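Local coordinates for coat protein (Sulfolobus turreted icosahedral virus, PDB 2BBD), which forms the capsid shell of an archaeal virus as its major coat protein, with a double jelly-roll fold consistent with a common ancestry with bacterial and eukaryotic viral capsid proteins, at residues K212-Y217 against I293-A298; S197-V202 against E232-I237. All coordinates share one frame; numbering follows the deposited sequence.

Contact 1. Residues K212-Y217 against I293-A298; sequences KRQLVY and IEYDLA
The most striking feature is an amide oxygen, that of Gln-214, set over the centre of the Tyr-295 ring. OE1 stands 3.3 Å above the ring plane, with CD2 of Tyr-295 its nearest ring atom, also at 3.3 Å. The amide is turned almost perpendicular to the ring, at 87°, so the group comes down onto the aromatic face rather than lying flat along it. CG of Gln-214 is anti to the backbone N (chi1 -177°), and the extended chain beyond it carries the amide across to the facing strand. The amide is satisfied all the same: OE1 is hydrogen-bonded to the hydroxyl of Ser-307, and NE2 to Tyr-233 OH. Anchored at both its oxygen and its nitrogen, the group has its rotation fixed while the ring covers it.

This is sheet-on-sheet packing in the jelly-roll sandwich. Strand 212-217 belongs to the large mixed sheet and strand 293-298 to the four-stranded one; the two run in nearly the same direction, 10.7 Å apart at closest approach and crossing at -30°, as in aligned beta-sandwich packing. Side chains alone bridge the gap. Further along, Val-216 supplies the apolar part with its two methyls. CG1 meets CD1 of Leu-297 at 4.1 Å, the two side chains passing each other in opposite directions, while CG2 approaches CE1 of Tyr-295 obliquely and more loosely, at 4.5 Å. Within its own sheet Tyr-295 touches Val-202 from one neighbouring strand and Tyr-233 from the other, both of which also touch Leu-297.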
loop_
_atom_site.group_PDB
_atom_site.type_symbol
_atom_site.label_atom_id
_atom_site.label_comp_id
_atom_site.label_asym_id
_atom_site.label_seq_id
_atom_site.Cartn_x
_atom_site.Cartn_y
_atom_site.Cartn_z
ATOM N N LYS A 212 -2.405 11.767 0.801
ATOM C CA LYS A 212 -3.828 11.550 0.619
ATOM C C LYS A 212 -4.366 10.770 1.819
ATOM O O LYS A 212 -5.300 11.208 2.486
ATOM C CB LYS A 212 -4.087 10.790 -0.685
ATOM C CG LYS A 212 -5.551 10.503 -0.940
ATOM C CD LYS A 212 -5.756 9.806 -2.282
ATOM C CE LYS A 212 -7.212 9.424 -2.480
ATOM N NZ LYS A 212 -7.411 8.557 -3.681
ATOM N N ARG A 213 -3.781 9.613 2.100
ATOM C CA ARG A 213 -4.233 8.835 3.242
ATOM C C ARG A 213 -3.110 8.008 3.842
ATOM O O ARG A 213 -2.137 7.658 3.164
ATOM C CB ARG A 213 -5.406 7.933 2.855
ATOM C CG ARG A 213 -5.074 6.853 1.859
ATOM C CD ARG A 213 -6.336 6.153 1.418
ATOM N NE ARG A 213 -7.308 7.122 0.922
ATOM C CZ ARG A 213 -8.244 6.847 0.020
ATOM N NH1 ARG A 213 -8.340 5.625 -0.492
ATOM N NH2 ARG A 213 -9.078 7.799 -0.381
ATOM N N GLN A 214 -3.246 7.716 5.130
ATOM C CA GLN A 214 -2.245 6.951 5.843
ATOM C C GLN A 214 -2.840 5.718 6.490
ATOM O O GLN A 214 -3.807 5.812 7.257
ATOM C CB GLN A 214 -1.606 7.821 6.916
ATOM C CG GLN A 214 -0.490 7.150 7.690
ATOM C CD GLN A 214 -0.117 7.924 8.932
ATOM O OE1 GLN A 214 0.913 7.664 9.563
ATOM N NE2 GLN A 214 -0.963 8.882 9.302
ATOM N N LEU A 215 -2.269 4.562 6.169
ATOM C CA LEU A 215 -2.710 3.309 6.756
ATOM C C LEU A 215 -1.734 2.998 7.872
ATOM O O LEU A 215 -0.525 2.951 7.658
ATOM C CB LEU A 215 -2.686 2.163 5.742
ATOM C CG LEU A 215 -2.733 0.770 6.403
ATOM C CD1 LEU A 215 -4.021 0.615 7.224
ATOM C CD2 LEU A 215 -2.638 -0.321 5.333
ATOM N N VAL A 216 -2.260 2.804 9.072
ATOM C CA VAL A 216 -1.417 2.492 10.205
ATOM C C VAL A 216 -1.858 1.196 10.846
ATOM O O VAL A 216 -3.045 0.998 11.100
ATOM C CB VAL A 216 -1.486 3.584 11.296
ATOM C CG1 VAL A 216 -0.561 3.203 12.462
ATOM C CG2 VAL A 216 -1.115 4.944 10.708
ATOM N N TYR A 217 -0.903 0.305 11.085
ATOM C CA TYR A 217 -1.211 -0.937 11.769
ATOM C C TYR A 217 -0.083 -1.221 12.737
ATOM O O TYR A 217 1.058 -0.825 12.514
ATOM C CB TYR A 217 -1.439 -2.109 10.809
ATOM C CG TYR A 217 -0.301 -2.440 9.879
ATOM C CD1 TYR A 217 -0.105 -1.716 8.707
ATOM C CD2 TYR A 217 0.541 -3.517 10.140
ATOM C CE1 TYR A 217 0.901 -2.062 7.806
ATOM C CE2 TYR A 217 1.558 -3.875 9.243
ATOM C CZ TYR A 217 1.729 -3.143 8.075
ATOM O OH TYR A 217 2.713 -3.493 7.171
ATOM N N ILE A 293 5.508 18.029 10.906
ATOM C CA ILE A 293 4.272 17.332 11.223
ATOM C C ILE A 293 4.602 15.892 11.586
ATOM O O ILE A 293 5.302 15.196 10.852
ATOM C CB ILE A 293 3.287 17.361 10.039
ATOM C CG1 ILE A 293 3.099 18.807 9.558
ATOM C CG2 ILE A 293 1.942 16.794 10.475
ATOM C CD1 ILE A 293 2.096 18.967 8.415
ATOM N N GLU A 294 4.100 15.462 12.738
ATOM C CA GLU A 294 4.332 14.120 13.251
ATOM C C GLU A 294 3.015 13.406 13.498
ATOM O O GLU A 294 1.967 14.046 13.636
ATOM C CB GLU A 294 5.071 14.204 14.590
ATOM C CG GLU A 294 4.362 15.129 15.589
ATOM C CD GLU A 294 4.851 14.997 17.023
ATOM O OE1 GLU A 294 6.048 14.700 17.239
ATOM O OE2 GLU A 294 4.033 15.210 17.945
ATOM N N TYR A 295 3.060 12.079 13.531
ATOM C CA TYR A 295 1.867 11.319 13.872
ATOM C C TYR A 295 2.275 10.581 15.149
ATOM O O TYR A 295 3.404 10.097 15.267
ATOM C CB TYR A 295 1.425 10.386 12.730
ATOM C CG TYR A 295 2.119 9.049 12.600
ATOM C CD1 TYR A 295 1.671 7.940 13.309
ATOM C CD2 TYR A 295 3.177 8.877 11.704
ATOM C CE1 TYR A 295 2.255 6.686 13.127
ATOM C CE2 TYR A 295 3.763 7.635 11.515
ATOM C CZ TYR A 295 3.301 6.546 12.226
ATOM O OH TYR A 295 3.893 5.317 12.050
ATOM N N ASP A 296 1.368 10.557 16.121
ATOM C CA ASP A 296 1.630 9.945 17.418
ATOM C C ASP A 296 0.594 8.892 17.772
ATOM O O ASP A 296 -0.552 8.953 17.326
ATOM C CB ASP A 296 1.615 11.025 18.506
ATOM C CG ASP A 296 2.396 12.268 18.112
ATOM O OD1 ASP A 296 1.945 13.382 18.450
ATOM O OD2 ASP A 296 3.463 12.135 17.476
ATOM N N LEU A 297 1.001 7.935 18.596
ATOM C CA LEU A 297 0.094 6.883 19.016
ATOM C C LEU A 297 0.165 6.590 20.510
ATOM O O LEU A 297 1.188 6.806 21.158
ATOM C CB LEU A 297 0.381 5.589 18.250
ATOM C CG LEU A 297 0.180 5.545 16.731
ATOM C CD1 LEU A 297 0.641 4.175 16.220
ATOM C CD2 LEU A 297 -1.289 5.797 16.369
ATOM N N ALA A 298 -0.955 6.118 21.046
ATOM C CA ALA A 298 -1.039 5.712 22.438
ATOM C C ALA A 298 -1.224 4.214 22.316
ATOM O O ALA A 298 -2.198 3.759 21.710
ATOM C CB ALA A 298 -2.251 6.343 23.120
#

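Contact 2. Residues S197-V202 against E232-I237; sequences SAPIHV and EYELKI
Pro-199 rests against Glu-232 and Glu-234 at the outer layer of a jelly-roll sandwich, where the loop leading into edge strand 200-204 meets strand 230-237, two places over in the four-stranded antiparallel sheet. Strand 293-299 runs between those two strands. Its backbone is hydrogen-bonded through Leu-297 to Ile-200 and through Ala-298 to Glu-232, which leaves the proline close enough to meet the far strand: the CA atoms of Pro-199 and Glu-232 are 6.3 Å apart.

The apolar share is van der Waals packing of the proline ring on the aliphatic parts of the two glutamates. CG of Pro-199 sits 3.4 Å from CG of Glu-232, and the side chains meet at a slant. Beyond that carbon Glu-232 bends sharply (chi2 91°), turning its carboxylate away from the ring, so that methylenes make the contact. Glu-234 crosses the proline at about a right angle, with its CB 3.9 Å from CB of Pro-199.

The carboxylate of Glu-234 also takes part, though as a packing contact. With CG anti to the backbone N (chi1 -168°) and the chain extended beyond it, the carboxylate reaches alongside the ring. Its OE2 lies close to OD2 of Asp-244, a meeting of like charges that may raise the proton affinity of one of the two acids; the side chain of Glu-234 also touches Lys-247 of strand 243-249. On the proline side the carboxylate meets carbon alone, Glu-234 OE1 lying 3.2 Å from Pro-199 CB and 3.4 Å from Pro-199 CG.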
loop_
_atom_site.group_PDB
_atom_site.type_symbol
_atom_site.label_atom_id
_atom_site.label_comp_id
_atom_site.label_asym_id
_atom_site.label_seq_id
_atom_site.Cartn_x
_atom_site.Cartn_y
_atom_site.Cartn_z
ATOM N N SER A 197 -0.301 5.950 27.698
ATOM C CA SER A 197 -1.712 6.289 27.778
ATOM C C SER A 197 -1.965 7.529 26.938
ATOM O O SER A 197 -3.061 7.728 26.432
ATOM C CB SER A 197 -2.123 6.536 29.232
ATOM O OG SER A 197 -1.314 7.534 29.829
ATOM N N ALA A 198 -0.943 8.365 26.793
ATOM C CA ALA A 198 -1.058 9.577 25.983
ATOM C C ALA A 198 -0.239 9.351 24.710
ATOM O O ALA A 198 0.805 8.701 24.748
ATOM C CB ALA A 198 -0.522 10.787 26.754
ATOM N N PRO A 199 -0.703 9.881 23.568
ATOM C CA PRO A 199 0.032 9.696 22.310
ATOM C C PRO A 199 1.476 10.187 22.339
ATOM O O PRO A 199 1.761 11.303 22.781
ATOM C CB PRO A 199 -0.811 10.462 21.294
ATOM C CG PRO A 199 -2.210 10.359 21.862
ATOM C CD PRO A 199 -1.971 10.597 23.342
ATOM N N ILE A 200 2.387 9.340 21.871
ATOM C CA ILE A 200 3.797 9.693 21.827
ATOM C C ILE A 200 4.271 9.691 20.374
ATOM O O ILE A 200 3.681 9.034 19.518
ATOM C CB ILE A 200 4.642 8.715 22.659
ATOM C CG1 ILE A 200 4.609 7.321 22.038
ATOM C CG2 ILE A 200 4.107 8.664 24.093
ATOM C CD1 ILE A 200 5.511 6.349 22.735
ATOM N N HIS A 201 5.333 10.442 20.110
ATOM C CA HIS A 201 5.892 10.576 18.771
ATOM C C HIS A 201 6.314 9.276 18.092
ATOM O O HIS A 201 7.134 8.524 18.621
ATOM C CB HIS A 201 7.103 11.508 18.804
ATOM C CG HIS A 201 7.808 11.619 17.486
ATOM N ND1 HIS A 201 7.360 12.435 16.469
ATOM C CD2 HIS A 201 8.899 10.979 17.002
ATOM C CE1 HIS A 201 8.146 12.294 15.417
ATOM N NE2 HIS A 201 9.087 11.416 15.714
ATOM N N VAL A 202 5.755 9.026 16.913
ATOM C CA VAL A 202 6.108 7.849 16.134
ATOM C C VAL A 202 7.100 8.281 15.039
ATOM O O VAL A 202 8.231 7.796 14.990
ATOM C CB VAL A 202 4.871 7.223 15.475
ATOM C CG1 VAL A 202 5.273 5.972 14.706
ATOM C CG2 VAL A 202 3.827 6.894 16.540
ATOM N N GLU A 232 -5.248 5.758 20.853
ATOM C CA GLU A 232 -5.379 7.131 20.383
ATOM C C GLU A 232 -4.380 7.455 19.275
ATOM O O GLU A 232 -3.240 6.985 19.303
ATOM C CB GLU A 232 -5.153 8.095 21.553
ATOM C CG GLU A 232 -5.450 9.558 21.257
ATOM C CD GLU A 232 -6.893 9.937 21.568
ATOM O OE1 GLU A 232 -7.512 9.277 22.436
ATOM O OE2 GLU A 232 -7.405 10.906 20.962
ATOM N N TYR A 233 -4.820 8.269 18.315
ATOM C CA TYR A 233 -3.987 8.698 17.193
ATOM C C TYR A 233 -3.957 10.219 17.194
ATOM O O TYR A 233 -4.976 10.871 17.409
ATOM C CB TYR A 233 -4.557 8.215 15.855
ATOM C CG TYR A 233 -3.852 8.812 14.652
ATOM C CD1 TYR A 233 -2.754 8.175 14.073
ATOM C CD2 TYR A 233 -4.272 10.029 14.105
ATOM C CE1 TYR A 233 -2.093 8.732 12.978
ATOM C CE2 TYR A 233 -3.613 10.597 13.008
ATOM C CZ TYR A 233 -2.529 9.941 12.454
ATOM O OH TYR A 233 -1.879 10.488 11.374
ATOM N N GLU A 234 -2.789 10.781 16.919
ATOM C CA GLU A 234 -2.639 12.224 16.929
ATOM C C GLU A 234 -1.729 12.722 15.805
ATOM O O GLU A 234 -0.620 12.214 15.629
ATOM C CB GLU A 234 -2.061 12.632 18.284
ATOM C CG GLU A 234 -2.098 14.108 18.609
ATOM C CD GLU A 234 -1.438 14.403 19.953
ATOM O OE1 GLU A 234 -1.544 13.557 20.867
ATOM O OE2 GLU A 234 -0.822 15.478 20.095
ATOM N N LEU A 235 -2.219 13.694 15.038
ATOM C CA LEU A 235 -1.442 14.308 13.963
ATOM C C LEU A 235 -1.206 15.727 14.463
ATOM O O LEU A 235 -2.147 16.520 14.588
ATOM C CB LEU A 235 -2.223 14.341 12.647
ATOM C CG LEU A 235 -1.382 14.887 11.486
ATOM C CD1 LEU A 235 -0.226 13.921 11.200
ATOM C CD2 LEU A 235 -2.250 15.084 10.240
ATOM N N LYS A 236 0.049 16.048 14.748
ATOM C CA LYS A 236 0.371 17.352 15.304
ATOM C C LYS A 236 1.428 18.166 14.563
ATOM O O LYS A 236 2.436 17.627 14.099
ATOM C CB LYS A 236 0.804 17.152 16.763
ATOM C CG LYS A 236 1.181 18.405 17.531
ATOM C CD LYS A 236 1.714 18.009 18.907
ATOM C CE LYS A 236 2.060 19.214 19.767
ATOM N NZ LYS A 236 2.607 18.791 21.101
ATOM N N ILE A 237 1.178 19.470 14.460
ATOM C CA ILE A 237 2.105 20.396 13.819
ATOM C C ILE A 237 3.066 20.789 14.934
ATOM O O ILE A 237 2.659 21.408 15.917
ATOM C CB ILE A 237 1.384 21.681 13.311
ATOM C CG1 ILE A 237 0.204 21.313 12.407
ATOM C CG2 ILE A 237 2.365 22.573 12.548
ATOM C CD1 ILE A 237 0.575 20.490 11.197
#

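Overall arrangement
Contacts 1 and 2 meet around strand 293-299, which belongs to contact 1 and runs between the two segments of contact 2; their centres are 8 Å apart. Tyr-295 and Leu-297 point inward to strand 210-219, while Asp-296 between them lies on the outer face with Pro-199 and Glu-234. The contacts are tied directly: Asp-296 N is 2.6 Å from Glu-234 O, a probable hydrogen bond of the sheet, and Glu-294 OE1 lies 2.7 Å from His-201 ND1, a second probable bond. Strands 200-204, 210-219 and 230-237 follow one another in the chain and lie in the small, the large and again the small sheet, while 293-299 comes later, after two more strands and a helix.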